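Local coordinates for protein caspase-1 (Spodoptera frugiperda, PDB 1M72) that probably acts as a cysteine endopeptidase in the caspase cascade that carries out apoptosis, and cleaves the baculovirus inhibitor p35 that blocks it, at residues 59-64 against 206-211; 145-150 against 184-189. All coordinates share one frame; numbering follows the deposited sequence.

Interaction 1 (59-64 against 206-211); sequences DNLSKV and QALCEE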
ATOM      1  N   ASP C  59      12.105  -2.339  22.291  1.00 26.32           N
ATOM      2  CA  ASP C  59      11.489  -2.270  23.614  1.00 28.50           C
ATOM      3  C   ASP C  59      10.147  -1.584  23.556  1.00 27.32           C
ATOM      4  O   ASP C  59       9.158  -2.033  24.124  1.00 27.63           O
ATOM      5  CB  ASP C  59      12.367  -1.474  24.586  1.00 35.31           C
ATOM      6  CG  ASP C  59      13.605  -2.242  25.020  1.00 42.33           C
ATOM      7  OD1 ASP C  59      13.620  -3.486  24.887  1.00 42.71           O
ATOM      8  OD2 ASP C  59      14.557  -1.593  25.517  1.00 46.95           O
ATOM      9  N   ASN C  60      10.154  -0.451  22.893  1.00 26.78           N
ATOM     10  CA  ASN C  60       8.965   0.359  22.713  1.00 29.87           C
ATOM     11  C   ASN C  60       7.838  -0.427  21.980  1.00 27.86           C
ATOM     12  O   ASN C  60       6.701  -0.426  22.405  1.00 25.33           O
ATOM     13  CB  ASN C  60       9.419   1.575  21.906  1.00 37.53           C
ATOM     14  CG  ASN C  60       8.420   2.698  21.874  1.00 47.27           C
ATOM     15  OD1 ASN C  60       7.362   2.670  22.546  1.00 54.07           O
ATOM     16  ND2 ASN C  60       8.753   3.734  21.079  1.00 49.28           N
ATOM     17  N   LEU C  61       8.159  -1.118  20.890  1.00 28.31           N
ATOM     18  CA  LEU C  61       7.118  -1.825  20.138  1.00 27.41           C
ATOM     19  C   LEU C  61       6.599  -3.021  20.954  1.00 26.31           C
ATOM     20  O   LEU C  61       5.411  -3.304  21.009  1.00 24.24           O
ATOM     21  CB  LEU C  61       7.665  -2.275  18.766  1.00 21.24           C
ATOM     22  CG  LEU C  61       6.647  -3.004  17.884  1.00 21.57           C
ATOM     23  CD1 LEU C  61       5.457  -2.084  17.538  1.00 17.58           C
ATOM     24  CD2 LEU C  61       7.322  -3.488  16.635  1.00 21.83           C
ATOM     25  N   SER C  62       7.523  -3.717  21.577  1.00 28.49           N
ATOM     26  CA  SER C  62       7.189  -4.846  22.416  1.00 31.25           C
ATOM     27  C   SER C  62       6.225  -4.398  23.528  1.00 31.90           C
ATOM     28  O   SER C  62       5.226  -5.052  23.796  1.00 29.63           O
ATOM     29  CB  SER C  62       8.476  -5.407  23.038  1.00 31.43           C
ATOM     30  OG  SER C  62       8.176  -6.357  24.044  1.00 40.12           O
ATOM     31  N   LYS C  63       6.528  -3.273  24.169  1.00 31.98           N
ATOM     32  CA  LYS C  63       5.675  -2.801  25.239  1.00 32.54           C
ATOM     33  C   LYS C  63       4.256  -2.432  24.783  1.00 31.03           C
ATOM     34  O   LYS C  63       3.260  -2.801  25.432  1.00 28.34           O
ATOM     35  CB  LYS C  63       6.313  -1.598  25.935  1.00 36.74           C
ATOM     36  CG  LYS C  63       5.374  -0.894  26.910  1.00 43.53           C
ATOM     37  CD  LYS C  63       6.119   0.032  27.913  1.00 48.14           C
ATOM     38  CE  LYS C  63       5.115   0.703  28.902  1.00 48.47           C
ATOM     39  NZ  LYS C  63       5.782   1.468  30.003  1.00 50.80           N
ATOM     40  N   VAL C  64       4.145  -1.699  23.686  1.00 26.87           N
ATOM     41  CA  VAL C  64       2.815  -1.344  23.256  1.00 27.34           C
ATOM     42  C   VAL C  64       2.028  -2.554  22.722  1.00 26.39           C
ATOM     43  O   VAL C  64       0.834  -2.679  22.987  1.00 28.55           O
ATOM     44  CB  VAL C  64       2.832  -0.185  22.240  1.00 28.39           C
ATOM     45  CG1 VAL C  64       3.332  -0.681  20.850  1.00 24.82           C
ATOM     46  CG2 VAL C  64       1.430   0.426  22.170  1.00 29.24           C
ATOM     47  N   GLN C 206       9.133   5.294  16.225  1.00 27.24           N
ATOM     48  CA  GLN C 206       8.739   6.278  17.242  1.00 27.12           C
ATOM     49  C   GLN C 206       7.287   6.690  16.989  1.00 26.66           C
ATOM     50  O   GLN C 206       6.456   6.781  17.916  1.00 25.00           O
ATOM     51  CB  GLN C 206       9.582   7.557  17.172  1.00 24.83           C
ATOM     52  CG  GLN C 206      10.997   7.448  17.662  1.00 25.57           C
ATOM     53  CD  GLN C 206      11.737   8.770  17.486  1.00 27.87           C
ATOM     54  OE1 GLN C 206      11.339   9.783  18.054  1.00 27.35           O
ATOM     55  NE2 GLN C 206      12.812   8.761  16.687  1.00 27.62           N
ATOM     56  N   ALA C 207       6.991   6.973  15.729  1.00 22.16           N
ATOM     57  CA  ALA C 207       5.652   7.402  15.384  1.00 21.97           C
ATOM     58  C   ALA C 207       4.650   6.244  15.501  1.00 21.42           C
ATOM     59  O   ALA C 207       3.542   6.426  15.981  1.00 23.20           O
ATOM     60  CB  ALA C 207       5.642   8.016  13.948  1.00 17.22           C
ATOM     61  N   LEU C 208       5.031   5.052  15.073  1.00 20.18           N
ATOM     62  CA  LEU C 208       4.125   3.915  15.152  1.00 23.23           C
ATOM     63  C   LEU C 208       3.714   3.623  16.622  1.00 23.96           C
ATOM     64  O   LEU C 208       2.538   3.499  16.922  1.00 22.83           O
ATOM     65  CB  LEU C 208       4.796   2.681  14.536  1.00 21.40           C
ATOM     66  CG  LEU C 208       3.979   1.374  14.627  1.00 22.82           C
ATOM     67  CD1 LEU C 208       2.641   1.544  13.865  1.00 20.86           C
ATOM     68  CD2 LEU C 208       4.792   0.168  14.088  1.00 18.34           C
ATOM     69  N   CYS C 209       4.701   3.538  17.520  1.00 25.58           N
ATOM     70  CA  CYS C 209       4.472   3.259  18.927  1.00 27.50           C
ATOM     71  C   CYS C 209       3.640   4.341  19.613  1.00 31.39           C
ATOM     72  O   CYS C 209       2.741   4.025  20.429  1.00 32.05           O
ATOM     73  CB  CYS C 209       5.808   3.043  19.641  1.00 24.47           C
ATOM     74  SG  CYS C 209       6.579   1.474  19.132  1.00 25.74           S
ATOM     75  N   GLU C 210       3.910   5.599  19.272  1.00 29.71           N
ATOM     76  CA  GLU C 210       3.140   6.706  19.834  1.00 33.56           C
ATOM     77  C   GLU C 210       1.664   6.650  19.396  1.00 33.31           C
ATOM     78  O   GLU C 210       0.764   6.831  20.214  1.00 32.05           O
ATOM     79  CB  GLU C 210       3.748   8.070  19.440  1.00 35.53           C
ATOM     80  CG  GLU C 210       2.990   9.276  20.017  1.00 45.95           C
ATOM     81  CD  GLU C 210       3.746  10.623  19.869  1.00 55.68           C
ATOM     82  OE1 GLU C 210       4.039  11.050  18.724  1.00 60.04           O
ATOM     83  OE2 GLU C 210       4.044  11.272  20.906  1.00 61.02           O
ATOM     84  N   GLU C 211       1.402   6.379  18.124  1.00 31.58           N
ATOM     85  CA  GLU C 211       0.016   6.333  17.654  1.00 31.11           C
ATOM     86  C   GLU C 211      -0.730   5.121  18.232  1.00 29.87           C
ATOM     87  O   GLU C 211      -1.936   5.201  18.531  1.00 27.70           O
ATOM     88  CB  GLU C 211      -0.013   6.283  16.128  1.00 31.73           C
ATOM     89  CG  GLU C 211      -1.207   6.937  15.517  1.00 36.35           C
ATOM     90  CD  GLU C 211      -1.430   8.361  16.036  1.00 37.23           C
ATOM     91  OE1 GLU C 211      -0.541   9.224  15.866  1.00 37.75           O
ATOM     92  OE2 GLU C 211      -2.506   8.606  16.610  1.00 38.96           O
TER

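Interaction 2 (145-150 against 184-189); sequences FFIQAC and IAFSTV. With EDO (1,2-ethanediol), chain J.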
ATOM      1  N   PHE C 145       2.646  -6.788   8.816  1.00 21.07           N
ATOM      2  CA  PHE C 145       4.086  -6.764   8.670  1.00 20.09           C
ATOM      3  C   PHE C 145       4.616  -5.347   8.759  1.00 21.68           C
ATOM      4  O   PHE C 145       4.161  -4.464   8.034  1.00 19.53           O
ATOM      5  CB  PHE C 145       4.489  -7.417   7.339  1.00 16.35           C
ATOM      6  CG  PHE C 145       4.093  -8.863   7.264  1.00 21.25           C
ATOM      7  CD1 PHE C 145       2.776  -9.223   6.957  1.00 20.32           C
ATOM      8  CD2 PHE C 145       4.992  -9.864   7.632  1.00 20.74           C
ATOM      9  CE1 PHE C 145       2.343 -10.542   7.030  1.00 21.08           C
ATOM     10  CE2 PHE C 145       4.581 -11.192   7.711  1.00 25.74           C
ATOM     11  CZ  PHE C 145       3.254 -11.539   7.416  1.00 21.47           C
ATOM     12  N   PHE C 146       5.583  -5.134   9.654  1.00 20.96           N
ATOM     13  CA  PHE C 146       6.166  -3.821   9.800  1.00 22.54           C
ATOM     14  C   PHE C 146       7.648  -3.900   9.555  1.00 23.55           C
ATOM     15  O   PHE C 146       8.355  -4.694  10.182  1.00 22.63           O
ATOM     16  CB  PHE C 146       5.869  -3.258  11.179  1.00 22.71           C
ATOM     17  CG  PHE C 146       4.429  -3.001  11.398  1.00 23.02           C
ATOM     18  CD1 PHE C 146       3.584  -4.029  11.851  1.00 19.77           C
ATOM     19  CD2 PHE C 146       3.892  -1.755  11.116  1.00 23.44           C
ATOM     20  CE1 PHE C 146       2.220  -3.804  12.019  1.00 19.75           C
ATOM     21  CE2 PHE C 146       2.513  -1.505  11.278  1.00 21.58           C
ATOM     22  CZ  PHE C 146       1.670  -2.543  11.734  1.00 19.70           C
ATOM     23  N   ILE C 147       8.123  -3.066   8.639  1.00 20.95           N
ATOM     24  CA  ILE C 147       9.528  -3.111   8.308  1.00 19.26           C
ATOM     25  C   ILE C 147      10.268  -1.811   8.456  1.00 19.75           C
ATOM     26  O   ILE C 147       9.971  -0.812   7.763  1.00 21.45           O
ATOM     27  CB  ILE C 147       9.706  -3.631   6.864  1.00 22.20           C
ATOM     28  CG1 ILE C 147       9.082  -5.029   6.758  1.00 21.45           C
ATOM     29  CG2 ILE C 147      11.196  -3.671   6.486  1.00 16.35           C
ATOM     30  CD1 ILE C 147       8.717  -5.348   5.421  1.00 25.54           C
ATOM     31  N   GLN C 148      11.213  -1.795   9.390  1.00 20.67           N
ATOM     32  CA  GLN C 148      12.069  -0.608   9.567  1.00 19.21           C
ATOM     33  C   GLN C 148      13.409  -1.016   8.929  1.00 18.42           C
ATOM     34  O   GLN C 148      14.117  -1.845   9.470  1.00 16.31           O
ATOM     35  CB  GLN C 148      12.257  -0.275  11.036  1.00 13.85           C
ATOM     36  CG  GLN C 148      13.338   0.819  11.339  1.00 11.59           C
ATOM     37  CD  GLN C 148      13.172   2.061  10.492  1.00 15.03           C
ATOM     38  OE1 GLN C 148      12.074   2.623  10.362  1.00 19.90           O
ATOM     39  NE2 GLN C 148      14.263   2.505   9.905  1.00 14.91           N
ATOM     40  N   ALA C 149      13.703  -0.446   7.763  1.00 20.48           N
ATOM     41  CA  ALA C 149      14.924  -0.721   6.990  1.00 22.61           C
ATOM     42  C   ALA C 149      14.909   0.162   5.739  1.00 26.08           C
ATOM     43  O   ALA C 149      13.829   0.607   5.303  1.00 28.32           O
ATOM     44  CB  ALA C 149      14.998  -2.204   6.582  1.00 22.60           C
ATOM     45  N   CYS C 150      16.078   0.448   5.161  1.00 24.74           N
ATOM     46  CA  CYS C 150      16.085   1.282   3.960  1.00 25.80           C
ATOM     47  C   CYS C 150      15.636   0.425   2.791  1.00 26.12           C
ATOM     48  O   CYS C 150      15.839  -0.791   2.814  1.00 19.97           O
ATOM     49  CB  CYS C 150      17.492   1.758   3.642  1.00 26.89           C
ATOM     50  SG  CYS C 150      18.084   2.984   4.780  1.00 29.77           S
ATOM     51  N   ILE C 184       1.167  -4.537   4.791  1.00 18.38           N
ATOM     52  CA  ILE C 184       2.610  -4.492   4.807  1.00 20.24           C
ATOM     53  C   ILE C 184       3.057  -3.053   4.822  1.00 21.48           C
ATOM     54  O   ILE C 184       2.965  -2.313   3.794  1.00 18.85           O
ATOM     55  CB  ILE C 184       3.229  -5.239   3.552  1.00 21.60           C
ATOM     56  CG1 ILE C 184       2.797  -6.705   3.548  1.00 18.02           C
ATOM     57  CG2 ILE C 184       4.788  -5.143   3.591  1.00 18.59           C
ATOM     58  CD1 ILE C 184       3.220  -7.492   2.280  1.00 19.01           C
ATOM     59  N   ALA C 185       3.567  -2.682   5.998  1.00 20.62           N
ATOM     60  CA  ALA C 185       4.040  -1.336   6.252  1.00 21.18           C
ATOM     61  C   ALA C 185       5.560  -1.159   6.291  1.00 21.82           C
ATOM     62  O   ALA C 185       6.243  -1.662   7.193  1.00 19.76           O
ATOM     63  CB  ALA C 185       3.456  -0.820   7.520  1.00 19.01           C
ATOM     64  N   PHE C 186       6.057  -0.422   5.299  1.00 21.17           N
ATOM     65  CA  PHE C 186       7.478  -0.087   5.214  1.00 22.70           C
ATOM     66  C   PHE C 186       7.668   1.347   5.734  1.00 20.43           C
ATOM     67  O   PHE C 186       6.854   2.248   5.476  1.00 20.72           O
ATOM     68  CB  PHE C 186       8.000  -0.188   3.765  1.00 20.88           C
ATOM     69  CG  PHE C 186       8.589  -1.558   3.401  1.00 22.21           C
ATOM     70  CD1 PHE C 186       7.780  -2.574   2.882  1.00 22.88           C
ATOM     71  CD2 PHE C 186       9.967  -1.793   3.509  1.00 22.86           C
ATOM     72  CE1 PHE C 186       8.331  -3.800   2.459  1.00 25.36           C
ATOM     73  CE2 PHE C 186      10.535  -3.020   3.091  1.00 23.31           C
ATOM     74  CZ  PHE C 186       9.724  -4.016   2.567  1.00 23.99           C
ATOM     75  N   SER C 187       8.730   1.523   6.500  1.00 18.59           N
ATOM     76  CA  SER C 187       9.115   2.806   7.072  1.00 17.83           C
ATOM     77  C   SER C 187       9.335   3.848   5.994  1.00 19.88           C
ATOM     78  O   SER C 187       9.247   5.040   6.239  1.00 19.43           O
ATOM     79  CB  SER C 187      10.435   2.657   7.847  1.00 17.33           C
ATOM     80  OG  SER C 187      11.508   2.199   7.007  1.00 18.50           O
ATOM     81  N   THR C 188       9.625   3.388   4.787  1.00 20.58           N
ATOM     82  CA  THR C 188       9.929   4.307   3.706  1.00 21.62           C
ATOM     83  C   THR C 188       9.469   3.776   2.347  1.00 21.60           C
ATOM     84  O   THR C 188       9.086   2.592   2.181  1.00 19.93           O
ATOM     85  CB  THR C 188      11.480   4.600   3.688  1.00 21.15           C
ATOM     86  OG1 THR C 188      11.740   5.759   2.910  1.00 27.53           O
ATOM     87  CG2 THR C 188      12.259   3.404   3.054  1.00 22.51           C
ATOM     88  N   VAL C 189       9.511   4.680   1.386  1.00 20.87           N
ATOM     89  CA  VAL C 189       9.116   4.443   0.003  1.00 23.15           C
ATOM     90  C   VAL C 189      10.180   3.600  -0.745  1.00 23.50           C
ATOM     91  O   VAL C 189      11.375   3.662  -0.434  1.00 21.58           O
ATOM     92  CB  VAL C 189       8.927   5.848  -0.667  1.00 25.50           C
ATOM     93  CG1 VAL C 189       9.085   5.777  -2.138  1.00 29.15           C
ATOM     94  CG2 VAL C 189       7.565   6.391  -0.318  1.00 24.45           C
TER
HETATM   95  C1  EDO J 507      11.197   8.820   2.114  1.00 36.95           C
HETATM   96  O1  EDO J 507      10.281   7.703   2.126  1.00 35.84           O
HETATM   97  C2  EDO J 507      10.509   9.979   1.470  1.00 35.26           C
HETATM   98  O2  EDO J 507      10.398   9.696   0.099  1.00 37.74           O
HETATM   99  O   HOH W   1      11.071   0.684   4.874  1.00 37.77           O

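Interaction 1 (59-64 against 206-211)
Asn60 OD1 is held by a hydrogen bond from Arg213 NH2, one turn further along the helix that carries Cys209, and the flat face of the Asn60 amide lies on the Cys209 side chain. Cys209 CB sits 3.3 Å from both Asn60 OD1 and Asn60 ND2, and Cys209 SG stands almost directly over Asn60 CG at 3.5 Å. Asn60 reaches this place with CG anti to its backbone N (chi1 -167°). No hydrogen bond joins the two segments themselves, so Arg213 fixes the amide while Cys209 packs against its face. The sulfur continues across to the neighbouring backbone: Cys209 SG is 3.5 Å from Leu61 CA and 3.9 Å from Leu61 CB, and more loosely faces Val64 CG1 at 4.3 Å. Cys209 is thus the side chain that Asn60, Leu61 and Val64 share, all from one side of their helix. Deeper in, the Leu61 and Leu208 side chains cross at a slant, with Leu61 CD1 4.2 Å from Leu208 CD2.

The helices run nearly parallel, their local axes 9.5 Å apart at an angle of 21°. Both belong to the helical layer on one side of the central caspase sheet: Leu61 also rests on Ile37 of strand 31-39, while Leu208 leans on Leu225 of helix 221-235.

Interaction 2 (145-150 against 184-189)
Two adjacent parallel strands of the central caspase sheet meet here, the first running into the QAC signature that carries Cys150, the catalytic cysteine inferred by similarity and covalently linked to the bound peptide. Strands 145-148 and 184-186 are laced by three backbone bonds: Ala185 N to Phe145 O (2.8 Å), Ile147 N to Ala185 O (2.8 Å) and Ser187 N to Ile147 O (2.9 Å). Ile147 and Phe186 point the same way side by side, and the Ile147 CD1 methyl lies over the Phe186 ring in a CH-pi contact, 3.6 Å from the centroid and 24° off the normal. Ile147 CG1 is anti to its carbonyl carbon (chi1 -59°), and the extended chi2 then carries CD1 over the ring, with CG2 near its rim. Phe146 and Ala185 use the other sheet face, where Phe146 CD2 touches Ala185 CB at 3.7 Å.

Beyond the strands a water bridges the diverging loops. It donates to Ala149 O (2.8 Å), accepts from Thr188 N and lies 2.7 Å from Ser187 OG, in plane at the edge of the Phe186 ring. Ser194 OG is hydrogen-bonded to both Ser187 OG and Gln148 NE2, and the latter also binds an acidic side chain of the peptide, consistent with the S1 pocket of caspases.

Strand 98-106 pairs with 143-148 on its far side and strand 254-257 borders 182-186. Phe204 of helix 203-215 packs on Phe146, while Trp127 of helix 125-128 packs against Ile147, Ile184 and Phe186.

After strand 31-39 the chain enters helix 54-67, which supplies residues 59-64, and then runs through strand 70-76, helix 80-92 and strand 98-106 before it reaches strand 143-148. Interaction 2 closes a short loop of 33 residues between 145-150 and 184-189, containing no helix. The chain then continues into helix 203-215, whose residues 206-211 return to 59-64 and close the much longer loop of interaction 1. Interaction 2 therefore lies wholly within that longer loop, and the two do not cross. One joins helices of a layer, the other strands of the adjoining sheet; they meet directly where Leu208 CD2 packs on Phe146 CD2 at 3.7 Å, binding helix layer to sheet.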